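Local coordinates for single-stranded DNA-binding protein (Mycobacterium smegmatis, PDB 5GQO) that probably binds single-stranded DNA through an OB fold, as a paralogous member of the bacterial SSB family that assembles from four subunits, at residues F43-A54 / Y73-R84. Residues are numbered along the deposited sequence; the frame is centred on the assembly and turned at random.
Sequences FGDQELYKFRVA and YVTVNCWGNLAR
Val76 lies over one face of the Phe51 ring, its CB 4.2 Å from the ring centroid, while Val76 CG2 meets Val53 CG2 at 3.5 Å. Phe51 CG sits between the backbone N and carbonyl carbon (chi1 49°), a torsion that lays the ring across the neighbouring strand, where CE2 reaches Cys78 SG at 3.7 Å. On the opposite face of the sheet, Leu48 sends CD1 over the indole of Trp79, 3.9 Å from the centroid of its six-membered ring, and Phe43 CD2 comes to the indole edge. Farther along that face, Arg52 uses its NE-H for a nearly straight hydrogen bond (175°) to Thr75 OG1, which lies in the guanidinium plane; bends at chi2 and chi3 turn the group toward this hydroxyl.

Paired backbone bonds at Tyr49–Cys78, Phe51–Val76 and Val53–Val74 set this alternation in the antiparallel register of strands 46-55 and 73-79. Glu47 O continues the pairing by accepting Gly80 N at 3.3 Å, just past strand 73-79. Beyond it, Ala83 CB packs on Tyr49 CB, and Arg84 NH1 makes a salt bridge to Glu47 OE1 at 3.2 Å, from above the carboxylate plane. Arg40 forms a second salt bridge, to OE2, so Glu47 bridges two arginines, which would probably stabilise its anionic form.

Strand 33-43 flanks one side of the pair and strand 117-122 the other, as expected of an OB-fold barrel. The chemistry thus divides by face: Phe51, Val53, Val76 and Cys78 build an apolar interior, which Phe51 joins to Val86 of helix 80-89, whereas the Trp79, Lys50 and Arg52 face mixes aromatic and basic groups, consistent with single-stranded DNA binding.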
loop_
_atom_site.group_PDB
_atom_site.type_symbol
_atom_site.label_atom_id
_atom_site.label_comp_id
_atom_site.label_asym_id
_atom_site.label_seq_id
_atom_site.Cartn_x
_atom_site.Cartn_y
_atom_site.Cartn_z
ATOM N N PHE B 43 -4.953 -5.559 -29.760
ATOM C CA PHE B 43 -6.277 -4.942 -30.003
ATOM C C PHE B 43 -6.141 -3.621 -30.754
ATOM O O PHE B 43 -5.917 -2.590 -30.134
ATOM C CB PHE B 43 -7.018 -4.730 -28.683
ATOM C CG PHE B 43 -7.197 -5.985 -27.896
ATOM C CD1 PHE B 43 -8.079 -6.957 -28.335
ATOM C CD2 PHE B 43 -6.466 -6.209 -26.727
ATOM C CE1 PHE B 43 -8.249 -8.141 -27.629
ATOM C CE2 PHE B 43 -6.633 -7.380 -26.007
ATOM C CZ PHE B 43 -7.524 -8.358 -26.461
ATOM N N GLY B 44 -6.273 -3.666 -32.088
ATOM C CA GLY B 44 -5.757 -2.604 -32.928
ATOM C C GLY B 44 -4.408 -2.119 -32.388
ATOM O O GLY B 44 -3.436 -2.876 -32.306
ATOM N N ASP B 45 -4.386 -0.848 -31.996
ATOM C CA ASP B 45 -3.190 -0.124 -31.518
ATOM C C ASP B 45 -2.526 -0.754 -30.297
ATOM O O ASP B 45 -1.298 -0.774 -30.188
ATOM C CB ASP B 45 -3.628 1.291 -31.102
ATOM C CG ASP B 45 -2.600 2.319 -31.358
ATOM O OD1 ASP B 45 -1.439 1.907 -31.462
ATOM O OD2 ASP B 45 -2.952 3.533 -31.440
ATOM N N GLN B 46 -3.373 -1.274 -29.404
ATOM C CA GLN B 46 -3.020 -1.588 -28.019
ATOM C C GLN B 46 -2.504 -3.003 -27.813
ATOM O O GLN B 46 -2.882 -3.917 -28.512
ATOM C CB GLN B 46 -4.244 -1.431 -27.117
ATOM C CG GLN B 46 -4.309 -0.140 -26.338
ATOM C CD GLN B 46 -3.602 -0.328 -25.015
ATOM O OE1 GLN B 46 -2.375 -0.549 -24.958
ATOM N NE2 GLN B 46 -4.372 -0.283 -23.941
ATOM N N GLU B 47 -1.699 -3.178 -26.785
ATOM C CA GLU B 47 -1.092 -4.473 -26.511
ATOM C C GLU B 47 -1.291 -4.845 -25.052
ATOM O O GLU B 47 -1.104 -4.006 -24.168
ATOM C CB GLU B 47 0.395 -4.366 -26.780
ATOM C CG GLU B 47 1.098 -5.668 -27.180
ATOM C CD GLU B 47 2.592 -5.439 -27.430
ATOM O OE1 GLU B 47 2.920 -4.437 -28.101
ATOM O OE2 GLU B 47 3.444 -6.209 -26.919
ATOM N N LEU B 48 -1.642 -6.098 -24.817
ATOM C CA LEU B 48 -1.744 -6.635 -23.494
ATOM C C LEU B 48 -0.701 -7.734 -23.325
ATOM O O LEU B 48 -0.565 -8.601 -24.193
ATOM C CB LEU B 48 -3.119 -7.264 -23.273
ATOM C CG LEU B 48 -3.311 -8.037 -21.945
ATOM C CD1 LEU B 48 -3.155 -7.091 -20.768
ATOM C CD2 LEU B 48 -4.657 -8.719 -21.919
ATOM N N TYR B 49 -0.047 -7.738 -22.166
ATOM C CA TYR B 49 0.841 -8.807 -21.794
ATOM C C TYR B 49 0.509 -9.179 -20.392
ATOM O O TYR B 49 0.560 -8.372 -19.474
ATOM C CB TYR B 49 2.243 -8.298 -21.878
ATOM C CG TYR B 49 3.292 -9.354 -21.970
ATOM C CD1 TYR B 49 3.390 -10.156 -23.093
ATOM C CD2 TYR B 49 4.240 -9.512 -20.959
ATOM C CE1 TYR B 49 4.385 -11.110 -23.190
ATOM C CE2 TYR B 49 5.233 -10.451 -21.046
ATOM C CZ TYR B 49 5.302 -11.252 -22.162
ATOM O OH TYR B 49 6.299 -12.184 -22.274
ATOM N N LYS B 50 0.137 -10.423 -20.211
ATOM C CA LYS B 50 -0.402 -10.824 -18.973
ATOM C C LYS B 50 0.159 -12.144 -18.501
ATOM O O LYS B 50 0.553 -12.999 -19.289
ATOM C CB LYS B 50 -1.902 -10.895 -19.091
ATOM C CG LYS B 50 -2.436 -11.924 -20.035
ATOM C CD LYS B 50 -3.909 -12.163 -19.763
ATOM C CE LYS B 50 -4.140 -13.251 -18.722
ATOM N NZ LYS B 50 -5.585 -13.434 -18.381
ATOM N N PHE B 51 0.180 -12.326 -17.194
ATOM C CA PHE B 51 0.876 -13.457 -16.628
ATOM C C PHE B 51 0.475 -13.606 -15.214
ATOM O O PHE B 51 -0.185 -12.738 -14.628
ATOM C CB PHE B 51 2.409 -13.252 -16.778
ATOM C CG PHE B 51 2.921 -11.895 -16.327
ATOM C CD1 PHE B 51 3.272 -11.702 -15.036
ATOM C CD2 PHE B 51 3.026 -10.841 -17.182
ATOM C CE1 PHE B 51 3.716 -10.460 -14.569
ATOM C CE2 PHE B 51 3.503 -9.596 -16.744
ATOM C CZ PHE B 51 3.822 -9.402 -15.425
ATOM N N ARG B 52 0.893 -14.706 -14.621
ATOM C CA ARG B 52 0.499 -15.024 -13.257
ATOM C C ARG B 52 1.687 -14.802 -12.324
ATOM O O ARG B 52 2.824 -15.077 -12.698
ATOM C CB ARG B 52 0.127 -16.478 -13.282
ATOM C CG ARG B 52 -0.854 -16.938 -12.235
ATOM C CD ARG B 52 -2.163 -17.295 -12.868
ATOM N NE ARG B 52 -3.195 -16.699 -12.055
ATOM C CZ ARG B 52 -3.568 -17.182 -10.879
ATOM N NH1 ARG B 52 -4.531 -16.563 -10.193
ATOM N NH2 ARG B 52 -2.995 -18.293 -10.398
ATOM N N VAL B 53 1.425 -14.266 -11.132
ATOM C CA VAL B 53 2.476 -13.986 -10.143
ATOM C C VAL B 53 2.155 -14.683 -8.822
ATOM O O VAL B 53 1.011 -14.650 -8.365
ATOM C CB VAL B 53 2.686 -12.481 -9.863
ATOM C CG1 VAL B 53 3.735 -12.282 -8.757
ATOM C CG2 VAL B 53 3.160 -11.777 -11.112
ATOM N N ALA B 54 3.188 -15.302 -8.247
ATOM C CA ALA B 54 3.136 -15.891 -6.913
ATOM C C ALA B 54 4.004 -15.071 -6.006
ATOM O O ALA B 54 5.140 -14.681 -6.353
ATOM C CB ALA B 54 3.666 -17.289 -6.936
ATOM N N TYR B 73 -1.538 -15.656 -5.206
ATOM C CA TYR B 73 -1.493 -15.838 -6.658
ATOM C C TYR B 73 -2.388 -14.787 -7.284
ATOM O O TYR B 73 -3.531 -14.636 -6.856
ATOM C CB TYR B 73 -2.013 -17.227 -7.031
ATOM C CG TYR B 73 -1.174 -18.306 -6.415
ATOM C CD1 TYR B 73 0.071 -18.662 -6.972
ATOM C CD2 TYR B 73 -1.588 -18.952 -5.249
ATOM C CE1 TYR B 73 0.874 -19.619 -6.382
ATOM C CE2 TYR B 73 -0.791 -19.920 -4.654
ATOM C CZ TYR B 73 0.441 -20.246 -5.221
ATOM O OH TYR B 73 1.213 -21.215 -4.632
ATOM N N VAL B 74 -1.874 -14.040 -8.258
ATOM C CA VAL B 74 -2.689 -13.058 -8.993
ATOM C C VAL B 74 -2.309 -12.967 -10.451
ATOM O O VAL B 74 -1.192 -13.203 -10.805
ATOM C CB VAL B 74 -2.573 -11.601 -8.453
ATOM C CG1 VAL B 74 -3.255 -11.475 -7.102
ATOM C CG2 VAL B 74 -1.145 -11.106 -8.379
ATOM N N THR B 75 -3.263 -12.583 -11.283
ATOM C CA THR B 75 -3.012 -12.359 -12.694
ATOM C C THR B 75 -2.638 -10.878 -12.814
ATOM O O THR B 75 -3.293 -10.043 -12.229
ATOM C CB THR B 75 -4.287 -12.705 -13.492
ATOM O OG1 THR B 75 -4.586 -14.089 -13.323
ATOM C CG2 THR B 75 -4.144 -12.391 -14.958
ATOM N N VAL B 76 -1.587 -10.574 -13.552
ATOM C CA VAL B 76 -1.136 -9.204 -13.773
ATOM C C VAL B 76 -1.358 -8.868 -15.237
ATOM O O VAL B 76 -1.055 -9.687 -16.094
ATOM C CB VAL B 76 0.359 -9.073 -13.503
ATOM C CG1 VAL B 76 0.786 -7.648 -13.664
ATOM C CG2 VAL B 76 0.679 -9.555 -12.105
ATOM N N ASN B 77 -1.847 -7.667 -15.522
ATOM C CA ASN B 77 -2.090 -7.238 -16.872
ATOM C C ASN B 77 -1.249 -6.018 -17.146
ATOM O O ASN B 77 -1.423 -5.016 -16.494
ATOM C CB ASN B 77 -3.521 -6.807 -17.047
ATOM C CG ASN B 77 -4.503 -7.908 -16.838
ATOM O OD1 ASN B 77 -4.311 -9.033 -17.259
ATOM N ND2 ASN B 77 -5.599 -7.574 -16.196
ATOM N N CYS B 78 -0.375 -6.080 -18.144
ATOM C CA CYS B 78 0.366 -4.925 -18.561
ATOM C C CYS B 78 -0.081 -4.457 -19.960
ATOM O O CYS B 78 -0.374 -5.256 -20.845
ATOM C CB CYS B 78 1.832 -5.293 -18.595
ATOM S SG CYS B 78 2.421 -6.082 -17.106
ATOM N N TRP B 79 -0.107 -3.153 -20.150
ATOM C CA TRP B 79 -0.625 -2.539 -21.351
ATOM C C TRP B 79 0.401 -1.559 -21.857
ATOM O O TRP B 79 1.195 -1.021 -21.091
ATOM C CB TRP B 79 -1.922 -1.741 -21.042
ATOM C CG TRP B 79 -3.094 -2.566 -20.605
ATOM C CD1 TRP B 79 -3.488 -2.826 -19.333
ATOM C CD2 TRP B 79 -4.029 -3.225 -21.454
ATOM N NE1 TRP B 79 -4.595 -3.647 -19.335
ATOM C CE2 TRP B 79 -4.943 -3.899 -20.635
ATOM C CE3 TRP B 79 -4.184 -3.311 -22.840
ATOM C CZ2 TRP B 79 -5.996 -4.648 -21.162
ATOM C CZ3 TRP B 79 -5.222 -4.075 -23.364
ATOM C CH2 TRP B 79 -6.119 -4.715 -22.530
ATOM N N GLY B 80 0.372 -1.282 -23.145
ATOM C CA GLY B 80 1.135 -0.148 -23.666
ATOM C C GLY B 80 2.630 -0.340 -23.591
ATOM O O GLY B 80 3.162 -1.458 -23.797
ATOM N N ASN B 81 3.312 0.743 -23.264
ATOM C CA ASN B 81 4.725 0.682 -23.045
ATOM C C ASN B 81 5.151 -0.344 -21.959
ATOM O O ASN B 81 6.252 -0.912 -22.037
ATOM C CB ASN B 81 5.190 2.078 -22.688
ATOM C CG ASN B 81 5.251 2.981 -23.904
ATOM O OD1 ASN B 81 5.605 2.549 -25.006
ATOM N ND2 ASN B 81 4.921 4.232 -23.717
ATOM N N LEU B 82 4.281 -0.560 -20.965
ATOM C CA LEU B 82 4.574 -1.475 -19.917
ATOM C C LEU B 82 4.531 -2.885 -20.457
ATOM O O LEU B 82 5.363 -3.706 -20.100
ATOM C CB LEU B 82 3.620 -1.307 -18.733
ATOM C CG LEU B 82 3.885 -2.244 -17.555
ATOM C CD1 LEU B 82 5.277 -2.040 -17.007
ATOM C CD2 LEU B 82 2.870 -1.980 -16.450
ATOM N N ALA B 83 3.589 -3.176 -21.333
ATOM C CA ALA B 83 3.560 -4.493 -21.982
ATOM C C ALA B 83 4.837 -4.737 -22.779
ATOM O O ALA B 83 5.357 -5.845 -22.810
ATOM C CB ALA B 83 2.370 -4.580 -22.898
ATOM N N ARG B 84 5.317 -3.697 -23.443
ATOM C CA ARG B 84 6.544 -3.803 -24.238
ATOM C C ARG B 84 7.789 -4.047 -23.395
ATOM O O ARG B 84 8.506 -5.023 -23.626
ATOM C CB ARG B 84 6.705 -2.613 -25.204
ATOM C CG ARG B 84 5.907 -2.844 -26.500
ATOM C CD ARG B 84 6.060 -1.765 -27.570
ATOM N NE ARG B 84 5.370 -0.514 -27.221
ATOM C CZ ARG B 84 4.037 -0.352 -27.212
ATOM N NH1 ARG B 84 3.200 -1.346 -27.529
ATOM N NH2 ARG B 84 3.533 0.835 -26.886
#